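Local coordinates for protein putative peptidase M23 (Pseudomonas aeruginosa PAO1, PDB 2HSI) that probably acts as a zinc-dependent metalloendopeptidase of the M23 family, cutting peptide bonds at a site built around a bound zinc ion, at residues G205-F208 and K212-F215; G247-T252 and P258-N263. All coordinates share one frame; numbering follows the deposited sequence.

Contact 1: residues G205-F208 and K212-F215; sequences GDYF and KTVF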
# COMPACT_ATOMS: atom_id res chain seq x y z
N GLY A 205 9.49 -13.55 1.74
CA GLY A 205 9.98 -14.43 0.69
C GLY A 205 11.40 -14.09 0.30
O GLY A 205 11.93 -13.05 0.66
N ASP A 206 12.01 -15.02 -0.43
CA ASP A 206 13.28 -14.77 -1.08
C ASP A 206 13.04 -15.15 -2.53
O ASP A 206 13.14 -16.32 -2.92
CB ASP A 206 14.42 -15.58 -0.46
CG ASP A 206 15.80 -14.98 -0.76
OD1 ASP A 206 15.99 -14.35 -1.82
OD2 ASP A 206 16.71 -15.14 0.08
N TYR A 207 12.70 -14.13 -3.31
CA TYR A 207 12.16 -14.34 -4.64
C TYR A 207 13.18 -14.12 -5.74
O TYR A 207 14.15 -13.40 -5.55
CB TYR A 207 10.96 -13.42 -4.85
CG TYR A 207 9.83 -13.64 -3.85
CD1 TYR A 207 9.43 -14.92 -3.48
CD2 TYR A 207 9.16 -12.55 -3.30
CE1 TYR A 207 8.40 -15.13 -2.58
CE2 TYR A 207 8.13 -12.75 -2.39
CZ TYR A 207 7.75 -14.03 -2.04
OH TYR A 207 6.72 -14.22 -1.15
N PHE A 208 12.93 -14.74 -6.89
CA PHE A 208 13.83 -14.66 -8.04
C PHE A 208 14.09 -13.22 -8.49
O PHE A 208 15.24 -12.83 -8.68
CB PHE A 208 13.30 -15.50 -9.21
CG PHE A 208 14.23 -15.55 -10.39
CD1 PHE A 208 15.23 -16.51 -10.46
CD2 PHE A 208 14.11 -14.62 -11.43
CE1 PHE A 208 16.11 -16.55 -11.54
CE2 PHE A 208 14.99 -14.64 -12.51
CZ PHE A 208 15.98 -15.61 -12.57
N LYS A 212 14.90 -10.63 -1.20
CA LYS A 212 14.30 -10.71 0.14
C LYS A 212 13.19 -9.67 0.25
O LYS A 212 13.42 -8.47 0.10
CB LYS A 212 15.33 -10.55 1.26
CG LYS A 212 16.44 -11.61 1.26
CD LYS A 212 17.22 -11.59 2.55
CE LYS A 212 18.58 -12.26 2.37
NZ LYS A 212 18.49 -13.62 1.78
N THR A 213 11.98 -10.17 0.47
CA THR A 213 10.78 -9.36 0.34
C THR A 213 9.97 -9.52 1.59
O THR A 213 9.86 -10.63 2.10
CB THR A 213 9.95 -9.81 -0.89
OG1 THR A 213 10.76 -9.72 -2.07
CG2 THR A 213 8.68 -8.94 -1.09
N VAL A 214 9.44 -8.41 2.10
CA VAL A 214 8.56 -8.43 3.27
C VAL A 214 7.30 -7.58 3.02
O VAL A 214 7.38 -6.48 2.50
CB VAL A 214 9.32 -8.00 4.58
CG1 VAL A 214 9.98 -6.61 4.45
CG2 VAL A 214 8.41 -8.09 5.80
N PHE A 215 6.14 -8.15 3.35
CA PHE A 215 4.86 -7.44 3.27
C PHE A 215 4.33 -7.17 4.67
O PHE A 215 4.25 -8.08 5.50
CB PHE A 215 3.80 -8.30 2.58
CG PHE A 215 3.95 -8.43 1.08
CD1 PHE A 215 2.94 -7.98 0.24
CD2 PHE A 215 5.03 -9.07 0.51
CE1 PHE A 215 3.02 -8.13 -1.13
CE2 PHE A 215 5.13 -9.22 -0.87
CZ PHE A 215 4.13 -8.74 -1.69

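Contact 2: residues G247-T252 and P258-N263; sequences GKVGAT and PHMHWN. With ZN (zinc ion), chain C.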
# COMPACT_ATOMS: atom_id res chain seq x y z
N GLY A 247 14.09 -4.72 8.68
CA GLY A 247 15.30 -5.31 8.12
C GLY A 247 16.22 -4.25 7.57
O GLY A 247 16.13 -3.09 7.97
N LYS A 248 17.10 -4.64 6.66
CA LYS A 248 18.18 -3.79 6.17
C LYS A 248 18.17 -3.73 4.64
O LYS A 248 17.91 -4.75 3.98
CB LYS A 248 19.54 -4.30 6.68
CG LYS A 248 20.07 -3.74 8.03
CD LYS A 248 19.11 -3.84 9.21
CE LYS A 248 19.82 -3.88 10.55
NZ LYS A 248 20.22 -5.27 10.92
N VAL A 249 18.47 -2.56 4.08
CA VAL A 249 18.58 -2.35 2.62
C VAL A 249 19.64 -3.28 1.98
O VAL A 249 20.68 -3.55 2.59
CB VAL A 249 18.88 -0.85 2.28
CG1 VAL A 249 19.18 -0.63 0.79
CG2 VAL A 249 17.71 0.04 2.68
N GLY A 250 19.35 -3.79 0.79
CA GLY A 250 20.32 -4.60 0.06
C GLY A 250 20.14 -4.61 -1.44
O GLY A 250 19.52 -3.70 -2.01
N ALA A 251 20.66 -5.66 -2.06
CA ALA A 251 20.69 -5.80 -3.51
C ALA A 251 20.33 -7.22 -3.95
O ALA A 251 20.77 -7.67 -5.01
CB ALA A 251 22.07 -5.43 -4.05
N THR A 252 19.54 -7.92 -3.13
CA THR A 252 19.14 -9.30 -3.44
C THR A 252 18.13 -9.37 -4.58
O THR A 252 17.48 -8.37 -4.90
CB THR A 252 18.59 -10.05 -2.20
OG1 THR A 252 17.50 -9.31 -1.62
CG2 THR A 252 19.70 -10.27 -1.16
N PRO A 258 22.66 -1.53 -4.55
CA PRO A 258 21.65 -1.37 -3.49
C PRO A 258 20.37 -0.70 -4.01
O PRO A 258 20.43 0.36 -4.64
CB PRO A 258 22.35 -0.48 -2.46
CG PRO A 258 23.80 -0.62 -2.75
CD PRO A 258 23.89 -0.79 -4.23
N HIS A 259 19.24 -1.35 -3.74
CA HIS A 259 17.95 -0.92 -4.27
C HIS A 259 16.86 -0.99 -3.19
O HIS A 259 16.21 -2.02 -3.00
CB HIS A 259 17.60 -1.73 -5.54
CG HIS A 259 16.28 -1.37 -6.17
ND1 HIS A 259 15.67 -2.18 -7.09
CD2 HIS A 259 15.47 -0.30 -6.02
CE1 HIS A 259 14.53 -1.63 -7.48
NE2 HIS A 259 14.39 -0.49 -6.84
N MET A 260 16.70 0.12 -2.49
CA MET A 260 15.62 0.32 -1.54
C MET A 260 14.30 0.59 -2.29
O MET A 260 14.09 1.68 -2.81
CB MET A 260 15.99 1.47 -0.60
CG MET A 260 14.90 1.97 0.32
SD MET A 260 14.15 0.69 1.32
CE MET A 260 12.58 1.48 1.69
N HIS A 261 13.44 -0.43 -2.36
CA HIS A 261 12.16 -0.31 -3.06
C HIS A 261 10.99 -0.49 -2.10
O HIS A 261 10.93 -1.48 -1.36
CB HIS A 261 12.07 -1.32 -4.22
CG HIS A 261 10.81 -1.20 -5.04
ND1 HIS A 261 10.75 -0.49 -6.22
CD2 HIS A 261 9.57 -1.70 -4.85
CE1 HIS A 261 9.53 -0.55 -6.71
NE2 HIS A 261 8.79 -1.28 -5.90
N TRP A 262 10.06 0.46 -2.15
CA TRP A 262 8.86 0.47 -1.31
C TRP A 262 7.59 0.55 -2.16
O TRP A 262 7.42 1.51 -2.93
CB TRP A 262 8.94 1.66 -0.33
CG TRP A 262 7.74 1.89 0.58
CD1 TRP A 262 6.89 0.95 1.10
CD2 TRP A 262 7.30 3.15 1.10
NE1 TRP A 262 5.96 1.55 1.91
CE2 TRP A 262 6.18 2.90 1.92
CE3 TRP A 262 7.74 4.48 0.95
CZ2 TRP A 262 5.48 3.92 2.59
CZ3 TRP A 262 7.04 5.49 1.60
CH2 TRP A 262 5.93 5.20 2.42
N ASN A 263 6.73 -0.46 -2.03
CA ASN A 263 5.39 -0.44 -2.63
C ASN A 263 4.35 -0.12 -1.58
O ASN A 263 4.47 -0.58 -0.45
CB ASN A 263 5.03 -1.81 -3.23
CG ASN A 263 5.81 -2.12 -4.48
OD1 ASN A 263 6.10 -1.24 -5.28
ND2 ASN A 263 6.15 -3.39 -4.66
ZN ZN C . 12.30 0.59 -7.16
O HOH W 1 16.53 -3.18 -0.08

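Contact 1: residues G205-F208 and K212-F215
Gly205 O receives two groups from segment 212-215. Thr213 N donates a hydrogen bond to it at 2.9 Å, and the CA-H of Lys212 adds a weaker contact, with Lys212 CA 3.4 Å from Gly205 O. The reciprocal bond runs from Gly205 N to Thr213 O at 3.0 Å, so Gly205 and Thr213 form an antiparallel hydrogen-bonded pair, followed by the non-hydrogen-bonded pair of Asp206 and Lys212.

On the face that carries Asp206 and Lys212, a salt bridge joins the two segments. With CG anti to the backbone N (chi1 -159°), the Asp206 carboxylate comes close to the lysine chain, while the Lys212 chain bends at its last torsion (chi4 -52°) and brings its ammonium back to the acid. Lys212 NZ lies 2.9 Å from Asp206 OD2, on the syn side but 33° out of the carboxylate plane. Asp206 was modelled in two conformers, so this bridge belongs to one of them and is doubtful as a permanent tie.

The other face is packed by Tyr207 and Thr213, whose side chains meet at about a right angle. The Tyr207 ring folds back over Gly205, with Gly205 CA 3.5 Å above its plane near the rim; a residue without a side chain lets the ring lie this close. Thr213 OG1 approaches the Tyr207 ring obliquely, 3.5 Å from Tyr207 CD2, and Tyr207 CE2 lies 3.8 Å from Thr213 CB. The threonine hydroxyl is hydrogen-bonded to the carbonyl of Gly211, and the tyrosine OH to Glu136 of helix 127-141. That helix also binds this end of the hairpin through Arg129 to Asp206 O and Glu133 to Phe208 N. These features describe the turn end of an antiparallel beta hairpin, strands 199-207 and 213-219, in the sheet of the M23 peptidase domain.

Contact 2: residues G247-T252 and P258-N263
The direct polar link between the two segments is a backbone bond: His259 N donates to Gly250 O at 2.9 Å, nearly straight at 174°. The CA-H of the preceding Pro258 supports the same oxygen more weakly. A water adds a second link beside it, accepting from Gly250 N at 3.0 Å; its bond to His259 O is less certain because other acceptors compete for its protons.

Apolar packing joins Val249 and Met260: Val249 CG2 lies 3.9 Å from Met260 SD, the two side chains crossing at about a right angle, and Ala251 CB rests on Pro258.

Metal binding uses the residues flanking Met260. His259 and His261 both have CG anti to the backbone N, which sends their rings to the zinc from the same side of the backbone in an HxH motif. His259 NE2 lies 2.4 Å from the zinc and His261 ND1 2.1 Å from it, and His180 and Asp184 complete the site. His261 NE2 donates to Asn263 OD1 at 2.8 Å in a bent bond, the acceptor tilted from the ring plane and the donor above the amide plane, which should limit the ring's rotation.

Around this junction, strand 222-229 pairs antiparallel with strand 260-266 at its side, with Phe226 against Met260 and Cys227 against His261, while Ile193 of strand 192-194 touches both Val249 and Met260.

How the contacts relate
Contacts 1 and 2 follow one another along the chain and reach the same sheet, where strand 222-229 stands between strands 213-219 and 260-266. Both are partly buried. Contact 1 is a regular hairpin pairing within that sheet, covered on one face by helix 127-141; contact 2 instead joins a loop leaving the small sheet of strand 245-248 to the metal-binding strand. Paired backbone bonds and an ion pair mark the first, whereas a lone direct backbone bond, a water and zinc ligands mark the second. They meet directly where Lys212 N lies 2.9 Å from Thr252 OG1, a probable hydrogen bond tying the hairpin to the loop.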